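Local coordinates for putative glucoamylase (Bacteroides caccae ATCC 43185, PDB 4QT9), which probably hydrolyses glycosidic bonds in glucose-containing saccharides, as a putative glucoamylase with an alpha/alpha toroid fold, at residues K307-D312 with Q333-V338; R360-M365 with D377-T382. All coordinates share one frame; numbering follows the deposited sequence.

Contact 1: K307-D312 with Q333-V338; sequences KGFGPD and QDDKGV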
ATOM      1  N   LYS A 307      22.907  15.095  -6.272  1.00 27.94           N
ATOM      2  CA  LYS A 307      22.834  16.160  -5.284  1.00 27.20           C
ATOM      3  C   LYS A 307      21.810  15.811  -4.198  1.00 29.62           C
ATOM      4  O   LYS A 307      20.735  15.298  -4.502  1.00 27.32           O
ATOM      5  CB  LYS A 307      22.482  17.510  -5.956  1.00 30.09           C
ATOM      6  CG  LYS A 307      22.517  18.696  -4.995  1.00 52.38           C
ATOM      7  CD  LYS A 307      21.911  19.981  -5.551  1.00 62.34           C
ATOM      8  CE  LYS A 307      21.694  20.952  -4.418  1.00 73.52           C
ATOM      9  NZ  LYS A 307      21.091  22.231  -4.867  1.00 87.94           N
ATOM     10  N   GLY A 308      22.185  16.061  -2.948  1.00 27.49           N
ATOM     11  CA  GLY A 308      21.294  15.903  -1.809  1.00 27.74           C
ATOM     12  C   GLY A 308      21.250  14.561  -1.116  1.00 31.38           C
ATOM     13  O   GLY A 308      20.849  14.516   0.050  1.00 31.80           O
ATOM     14  N   PHE A 309      21.626  13.465  -1.814  1.00 26.63           N
ATOM     15  CA  PHE A 309      21.588  12.092  -1.253  1.00 25.98           C
ATOM     16  C   PHE A 309      22.501  11.986  -0.026  1.00 30.84           C
ATOM     17  O   PHE A 309      23.630  12.453  -0.082  1.00 30.70           O
ATOM     18  CB  PHE A 309      22.011  11.063  -2.317  1.00 27.07           C
ATOM     19  CG  PHE A 309      20.980  10.613  -3.327  1.00 27.95           C
ATOM     20  CD1 PHE A 309      20.105  11.526  -3.913  1.00 31.07           C
ATOM     21  CD2 PHE A 309      20.946   9.293  -3.768  1.00 29.72           C
ATOM     22  CE1 PHE A 309      19.179  11.117  -4.879  1.00 31.39           C
ATOM     23  CE2 PHE A 309      20.029   8.888  -4.745  1.00 32.62           C
ATOM     24  CZ  PHE A 309      19.126   9.797  -5.272  1.00 30.28           C
ATOM     25  N   GLY A 310      21.975  11.474   1.083  1.00 27.57           N
ATOM     26  CA  GLY A 310      22.729  11.373   2.332  1.00 28.38           C
ATOM     27  C   GLY A 310      21.908  10.898   3.520  1.00 32.33           C
ATOM     28  O   GLY A 310      20.772  10.475   3.336  1.00 31.95           O
ATOM     29  N   PRO A 311      22.437  10.975   4.772  1.00 29.99           N
ATOM     30  CA  PRO A 311      21.661  10.482   5.939  1.00 29.48           C
ATOM     31  C   PRO A 311      20.388  11.271   6.225  1.00 33.95           C
ATOM     32  O   PRO A 311      19.467  10.723   6.820  1.00 34.18           O
ATOM     33  CB  PRO A 311      22.642  10.595   7.112  1.00 32.37           C
ATOM     34  CG  PRO A 311      23.998  10.800   6.481  1.00 37.09           C
ATOM     35  CD  PRO A 311      23.776  11.456   5.171  1.00 31.41           C
ATOM     36  N   ASP A 312      20.322  12.540   5.793  1.00 31.61           N
ATOM     37  CA  ASP A 312      19.132  13.379   5.976  1.00 31.47           C
ATOM     38  C   ASP A 312      18.194  13.281   4.768  1.00 34.44           C
ATOM     39  O   ASP A 312      17.088  13.804   4.824  1.00 34.21           O
ATOM     40  CB  ASP A 312      19.536  14.852   6.196  1.00 33.26           C
ATOM     41  CG  ASP A 312      20.422  15.106   7.405  1.00 44.47           C
ATOM     42  OD1 ASP A 312      19.936  14.924   8.553  1.00 45.06           O
ATOM     43  OD2 ASP A 312      21.594  15.512   7.206  1.00 51.53           O
ATOM     44  N   GLN A 333      21.330   0.786 -11.584  1.00 30.38           N
ATOM     45  CA  GLN A 333      20.501   0.671 -12.795  1.00 30.76           C
ATOM     46  C   GLN A 333      19.126   1.360 -12.622  1.00 33.74           C
ATOM     47  O   GLN A 333      18.602   1.946 -13.575  1.00 33.66           O
ATOM     48  CB  GLN A 333      20.301  -0.810 -13.181  1.00 32.04           C
ATOM     49  CG  GLN A 333      21.552  -1.469 -13.797  1.00 49.90           C
ATOM     50  CD  GLN A 333      22.748  -1.584 -12.861  1.00 71.32           C
ATOM     51  OE1 GLN A 333      22.643  -2.043 -11.714  1.00 66.36           O
ATOM     52  NE2 GLN A 333      23.916  -1.158 -13.332  1.00 63.05           N
ATOM     53  N   ASP A 334      18.554   1.288 -11.411  1.00 29.16           N
ATOM     54  CA  ASP A 334      17.214   1.813 -11.118  1.00 27.50           C
ATOM     55  C   ASP A 334      17.265   3.199 -10.468  1.00 31.39           C
ATOM     56  O   ASP A 334      16.253   3.921 -10.483  1.00 30.68           O
ATOM     57  CB  ASP A 334      16.444   0.823 -10.225  1.00 28.48           C
ATOM     58  CG  ASP A 334      16.258  -0.576 -10.812  1.00 45.50           C
ATOM     59  OD1 ASP A 334      16.133  -0.696 -12.062  1.00 47.74           O
ATOM     60  OD2 ASP A 334      16.197  -1.543 -10.025  1.00 49.55           O
ATOM     61  N   ASP A 335      18.439   3.587  -9.922  1.00 27.89           N
ATOM     62  CA  ASP A 335      18.642   4.895  -9.306  1.00 27.04           C
ATOM     63  C   ASP A 335      18.692   5.976 -10.389  1.00 30.45           C
ATOM     64  O   ASP A 335      19.518   5.892 -11.286  1.00 32.18           O
ATOM     65  CB  ASP A 335      19.914   4.892  -8.445  1.00 29.49           C
ATOM     66  CG  ASP A 335      20.310   6.223  -7.828  1.00 37.74           C
ATOM     67  OD1 ASP A 335      19.411   7.101  -7.654  1.00 39.43           O
ATOM     68  OD2 ASP A 335      21.499   6.376  -7.473  1.00 35.00           O
ATOM     69  N   LYS A 336      17.786   6.967 -10.319  1.00 25.73           N
ATOM     70  CA  LYS A 336      17.707   8.041 -11.320  1.00 25.69           C
ATOM     71  C   LYS A 336      17.920   9.416 -10.717  1.00 28.31           C
ATOM     72  O   LYS A 336      17.685  10.415 -11.395  1.00 28.93           O
ATOM     73  CB  LYS A 336      16.344   8.008 -12.055  1.00 28.76           C
ATOM     74  CG  LYS A 336      15.997   6.682 -12.744  1.00 37.25           C
ATOM     75  CD  LYS A 336      16.778   6.465 -14.034  1.00 48.29           C
ATOM     76  CE  LYS A 336      16.121   5.445 -14.925  1.00 65.39           C
ATOM     77  NZ  LYS A 336      16.372   4.056 -14.464  1.00 77.48           N
ATOM     78  N   GLY A 337      18.345   9.475  -9.457  1.00 23.94           N
ATOM     79  CA  GLY A 337      18.556  10.746  -8.762  1.00 23.69           C
ATOM     80  C   GLY A 337      17.292  11.292  -8.157  1.00 26.61           C
ATOM     81  O   GLY A 337      17.219  12.462  -7.774  1.00 27.36           O
ATOM     82  N   VAL A 338      16.296  10.432  -8.042  1.00 21.80           N
ATOM     83  CA  VAL A 338      14.971  10.809  -7.568  1.00 20.30           C
ATOM     84  C   VAL A 338      14.708  10.234  -6.178  1.00 25.39           C
ATOM     85  O   VAL A 338      14.806   9.020  -5.977  1.00 25.63           O
ATOM     86  CB  VAL A 338      13.889  10.364  -8.586  1.00 21.02           C
ATOM     87  CG1 VAL A 338      12.499  10.574  -8.038  1.00 18.70           C
ATOM     88  CG2 VAL A 338      14.067  11.073  -9.933  1.00 21.50           C
TER
HETATM   89  O   HOH W   1      19.162  14.216  -7.368  1.00 24.83           O

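Contact 2: R360-M365 with D377-T382; sequences RHLYNM and DAFSET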
ATOM      1  N   ARG A 360      12.013  15.596   8.912  1.00 25.79           N
ATOM      2  CA  ARG A 360      12.445  16.908   9.417  1.00 26.85           C
ATOM      3  C   ARG A 360      13.160  17.712   8.301  1.00 30.58           C
ATOM      4  O   ARG A 360      12.855  18.913   8.114  1.00 29.81           O
ATOM      5  CB  ARG A 360      13.358  16.692  10.654  1.00 28.85           C
ATOM      6  CG  ARG A 360      14.222  17.865  11.130  1.00 35.23           C
ATOM      7  CD  ARG A 360      13.538  18.740  12.156  1.00 47.36           C
ATOM      8  NE  ARG A 360      13.043  17.987  13.310  1.00 55.21           N
ATOM      9  CZ  ARG A 360      11.955  18.316  13.998  1.00 71.06           C
ATOM     10  NH1 ARG A 360      11.244  19.385  13.658  1.00 57.05           N
ATOM     11  NH2 ARG A 360      11.568  17.579  15.029  1.00 58.50           N
ATOM     12  N   HIS A 361      14.068  17.034   7.544  1.00 25.86           N
ATOM     13  CA  HIS A 361      14.838  17.629   6.435  1.00 26.95           C
ATOM     14  C   HIS A 361      13.923  18.004   5.261  1.00 29.06           C
ATOM     15  O   HIS A 361      14.046  19.115   4.743  1.00 27.76           O
ATOM     16  CB  HIS A 361      15.942  16.665   5.967  1.00 28.86           C
ATOM     17  CG  HIS A 361      16.766  17.166   4.822  1.00 33.04           C
ATOM     18  ND1 HIS A 361      17.797  18.063   5.014  1.00 35.55           N
ATOM     19  CD2 HIS A 361      16.701  16.847   3.508  1.00 35.10           C
ATOM     20  CE1 HIS A 361      18.307  18.288   3.813  1.00 35.14           C
ATOM     21  NE2 HIS A 361      17.683  17.574   2.877  1.00 34.99           N
ATOM     22  N   LEU A 362      13.001  17.081   4.845  1.00 26.02           N
ATOM     23  CA  LEU A 362      12.077  17.336   3.738  1.00 25.51           C
ATOM     24  C   LEU A 362      11.140  18.499   4.078  1.00 31.00           C
ATOM     25  O   LEU A 362      10.976  19.404   3.254  1.00 32.05           O
ATOM     26  CB  LEU A 362      11.282  16.081   3.345  1.00 25.08           C
ATOM     27  CG  LEU A 362      12.076  14.900   2.801  1.00 28.70           C
ATOM     28  CD1 LEU A 362      11.170  13.716   2.550  1.00 28.42           C
ATOM     29  CD2 LEU A 362      12.877  15.287   1.578  1.00 32.13           C
ATOM     30  N   TYR A 363      10.600  18.531   5.311  1.00 26.65           N
ATOM     31  CA  TYR A 363       9.767  19.640   5.777  1.00 26.25           C
ATOM     32  C   TYR A 363      10.536  20.971   5.699  1.00 33.42           C
ATOM     33  O   TYR A 363       9.982  21.964   5.240  1.00 33.72           O
ATOM     34  CB  TYR A 363       9.311  19.373   7.215  1.00 28.02           C
ATOM     35  CG  TYR A 363       8.308  20.383   7.722  1.00 31.33           C
ATOM     36  CD1 TYR A 363       6.969  20.316   7.347  1.00 33.30           C
ATOM     37  CD2 TYR A 363       8.707  21.442   8.537  1.00 33.29           C
ATOM     38  CE1 TYR A 363       6.054  21.288   7.756  1.00 35.17           C
ATOM     39  CE2 TYR A 363       7.800  22.416   8.957  1.00 34.97           C
ATOM     40  CZ  TYR A 363       6.476  22.337   8.563  1.00 43.91           C
ATOM     41  OH  TYR A 363       5.583  23.287   9.000  1.00 52.97           O
ATOM     42  N   ASN A 364      11.818  20.983   6.084  1.00 30.68           N
ATOM     43  CA  ASN A 364      12.631  22.206   6.059  1.00 30.79           C
ATOM     44  C   ASN A 364      12.973  22.692   4.639  1.00 33.42           C
ATOM     45  O   ASN A 364      13.343  23.858   4.486  1.00 33.38           O
ATOM     46  CB  ASN A 364      13.899  22.030   6.886  1.00 35.17           C
ATOM     47  CG  ASN A 364      13.637  22.066   8.376  1.00 66.06           C
ATOM     48  OD1 ASN A 364      12.717  22.747   8.867  1.00 56.41           O
ATOM     49  ND2 ASN A 364      14.456  21.344   9.132  1.00 63.70           N
HETATM   50  N   MSE A 365      12.783  21.844   3.601  1.00 29.34           N
HETATM   51  CA  MSE A 365      13.015  22.250   2.206  1.00 28.79           C
HETATM   52  C   MSE A 365      11.922  23.201   1.709  1.00 33.51           C
HETATM   53  O   MSE A 365      12.087  23.830   0.667  1.00 33.57           O
HETATM   54  CB  MSE A 365      13.118  21.043   1.290  1.00 29.87           C
HETATM   55  CG  MSE A 365      14.487  20.442   1.269  1.00 35.63           C
HETATM   56 SE   MSE A 365      14.376  18.738   0.384  0.75 41.20          SE
HETATM   57  CE  MSE A 365      14.647  19.301  -1.436  1.00 39.18           C
ATOM     58  N   ASP A 377       5.135  13.760  -4.608  1.00 21.62           N
ATOM     59  CA  ASP A 377       5.500  12.369  -4.939  1.00 20.36           C
ATOM     60  C   ASP A 377       7.018  12.060  -5.009  1.00 22.70           C
ATOM     61  O   ASP A 377       7.489  11.051  -4.464  1.00 20.44           O
ATOM     62  CB  ASP A 377       4.896  11.986  -6.281  1.00 20.98           C
ATOM     63  CG  ASP A 377       4.846  10.506  -6.420  1.00 26.33           C
ATOM     64  OD1 ASP A 377       4.343   9.852  -5.490  1.00 25.45           O
ATOM     65  OD2 ASP A 377       5.363   9.985  -7.437  1.00 30.15           O
ATOM     66  N   ALA A 378       7.737  12.858  -5.777  1.00 19.99           N
ATOM     67  CA  ALA A 378       9.144  12.625  -5.988  1.00 20.99           C
ATOM     68  C   ALA A 378       9.800  13.922  -6.352  1.00 25.69           C
ATOM     69  O   ALA A 378       9.088  14.876  -6.641  1.00 27.67           O
ATOM     70  CB  ALA A 378       9.333  11.600  -7.089  1.00 21.94           C
ATOM     71  N   PHE A 379      11.140  13.979  -6.292  1.00 21.62           N
ATOM     72  CA  PHE A 379      11.894  15.182  -6.660  1.00 23.33           C
ATOM     73  C   PHE A 379      13.338  14.813  -6.945  1.00 24.13           C
ATOM     74  O   PHE A 379      13.857  13.836  -6.407  1.00 21.76           O
ATOM     75  CB  PHE A 379      11.803  16.293  -5.574  1.00 25.89           C
ATOM     76  CG  PHE A 379      12.490  15.958  -4.267  1.00 27.97           C
ATOM     77  CD1 PHE A 379      13.836  16.253  -4.074  1.00 31.71           C
ATOM     78  CD2 PHE A 379      11.798  15.323  -3.241  1.00 29.77           C
ATOM     79  CE1 PHE A 379      14.479  15.910  -2.886  1.00 33.42           C
ATOM     80  CE2 PHE A 379      12.437  15.000  -2.046  1.00 33.18           C
ATOM     81  CZ  PHE A 379      13.774  15.292  -1.879  1.00 32.46           C
ATOM     82  N   SER A 380      13.991  15.603  -7.789  1.00 20.57           N
ATOM     83  CA  SER A 380      15.395  15.419  -8.092  1.00 20.27           C
ATOM     84  C   SER A 380      16.143  16.732  -7.822  1.00 27.26           C
ATOM     85  O   SER A 380      15.965  17.692  -8.581  1.00 27.05           O
ATOM     86  CB  SER A 380      15.585  14.958  -9.533  1.00 21.99           C
ATOM     87  OG  SER A 380      16.957  15.068  -9.894  1.00 26.87           O
ATOM     88  N   GLU A 381      16.961  16.791  -6.738  1.00 24.77           N
ATOM     89  CA  GLU A 381      17.768  18.001  -6.448  1.00 24.98           C
ATOM     90  C   GLU A 381      18.794  18.270  -7.584  1.00 31.64           C
ATOM     91  O   GLU A 381      19.102  19.429  -7.878  1.00 29.77           O
ATOM     92  CB  GLU A 381      18.487  17.898  -5.083  1.00 25.92           C
ATOM     93  CG  GLU A 381      17.537  17.960  -3.893  1.00 30.57           C
ATOM     94  CD  GLU A 381      18.189  18.083  -2.528  1.00 49.02           C
ATOM     95  OE1 GLU A 381      18.876  19.098  -2.286  1.00 44.86           O
ATOM     96  OE2 GLU A 381      17.952  17.199  -1.674  1.00 48.75           O
ATOM     97  N   THR A 382      19.300  17.190  -8.223  1.00 29.43           N
ATOM     98  CA  THR A 382      20.268  17.248  -9.330  1.00 29.48           C
ATOM     99  C   THR A 382      19.657  17.918 -10.567  1.00 33.20           C
ATOM    100  O   THR A 382      20.293  18.793 -11.145  1.00 32.84           O
ATOM    101  CB  THR A 382      20.761  15.824  -9.677  1.00 34.88           C
ATOM    102  OG1 THR A 382      21.376  15.241  -8.529  1.00 38.16           O
ATOM    103  CG2 THR A 382      21.731  15.806 -10.833  1.00 32.29           C
TER
HETATM  104  O   HOH W   2      18.849  17.552   0.652  1.00 28.14           O

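Contact 1: K307-D312 with Q333-V338
Phe309 reaches across to the loop 333-338 with the far rim of its ring, where CE2 and CZ meet the carboxylate of Asp335 and the backbone of Gly337. Asp335 OD1 sits at the ring edge, close to the ring plane, 3.5 Å from Phe309 CE2, while ring and carboxylate planes are turned 30° apart. Phe309 CZ rests 3.7 Å from Gly337 CA, and Val338 N lies near the ring plane at the same rim. Both carboxylate oxygens are held: Gly337 N donates to Asp335 OD1 over 3.2 Å in an Asx turn, meeting it from above the carboxylate plane, and OD2 is hydrogen-bonded to Tyr298 OH of helix 284-301. Asp335 CG stands anti to its backbone N (chi1 175°), which places the carboxylate at the rim of the Phe309 ring. Gly337 suits its place by its positive phi, which a side chain would make costly. A water lies 2.6 Å from Gly337 O, probably as donor, and is at most weakly bonded to Lys307 O. Tyr306 meets the Phe309 ring, the planes at about 45°. With its oxygen at the ring's weakly positive C-H rim, the buried acid probably gains a mild electrostatic attraction besides its hydrogen bonds.

Contact 2: R360-M365 with D377-T382
The ring of Phe379 is met obliquely by two side chains of segment 360-365, Leu362 and selenomethionine 365 (Met365), and at its edge, in plane, by CG of Glu381 from its own segment. Leu362 CD2 lies 3.6 Å from Phe379 CZ, and Met365 CE 3.7 Å from Phe379 CE1. Met365 SE stands 4.8 Å from the centroid of the Phe379 ring, 38° off its normal, an oblique Met-aromatic contact. The Met365 chain bends at chi3 (88°), which sets its methyl against both the ring and the acid, CE 3.9 Å from Glu381 CD. A long, pliable side chain suits this place, for it can follow both surfaces. These contacts join the C-terminal part of helix 352-364, in a protein of the alpha/alpha toroid fold, to the loop that follows strand 374-375. Phe379 reaches the helix with chi1 at 67°, CG lodged between backbone N and carbonyl carbon; an alanine here would probably leave Leu362 CD2 and the Met365 methyl facing a gap, with the Met-aromatic contact lost. At the more polar margin, one water links the flat ring of His361 to Glu381: it lies in the imidazole plane, 2.5 Å from His361 NE2, and donates to Glu381 OE2. Tyr386 touches Glu381 as well, while Val369 packs against Phe379.

Overall arrangement
Contacts 1 and 2 lie on the same side of the chain's centre, their own centres about 11 Å apart, and follow one another along the chain. Both sit in the outer part of the fold, contact 1 being buried locally. Contact 1 is the more buried and ties loop to loop, bringing an aromatic rim to an acid and a glycine backbone; contact 2, partly buried, ties a helix to a loop through apolar side chains, with a water bridge between polar groups. Although they share no segment, they touch: Lys307 N probably hydrogen-bonds Thr382 OG1, Val338 packs on Ala378, and Asp312 O lies against His361. Loop 377-382 thus borders both segments of contact 1 while its Phe379 faces helix 352-364.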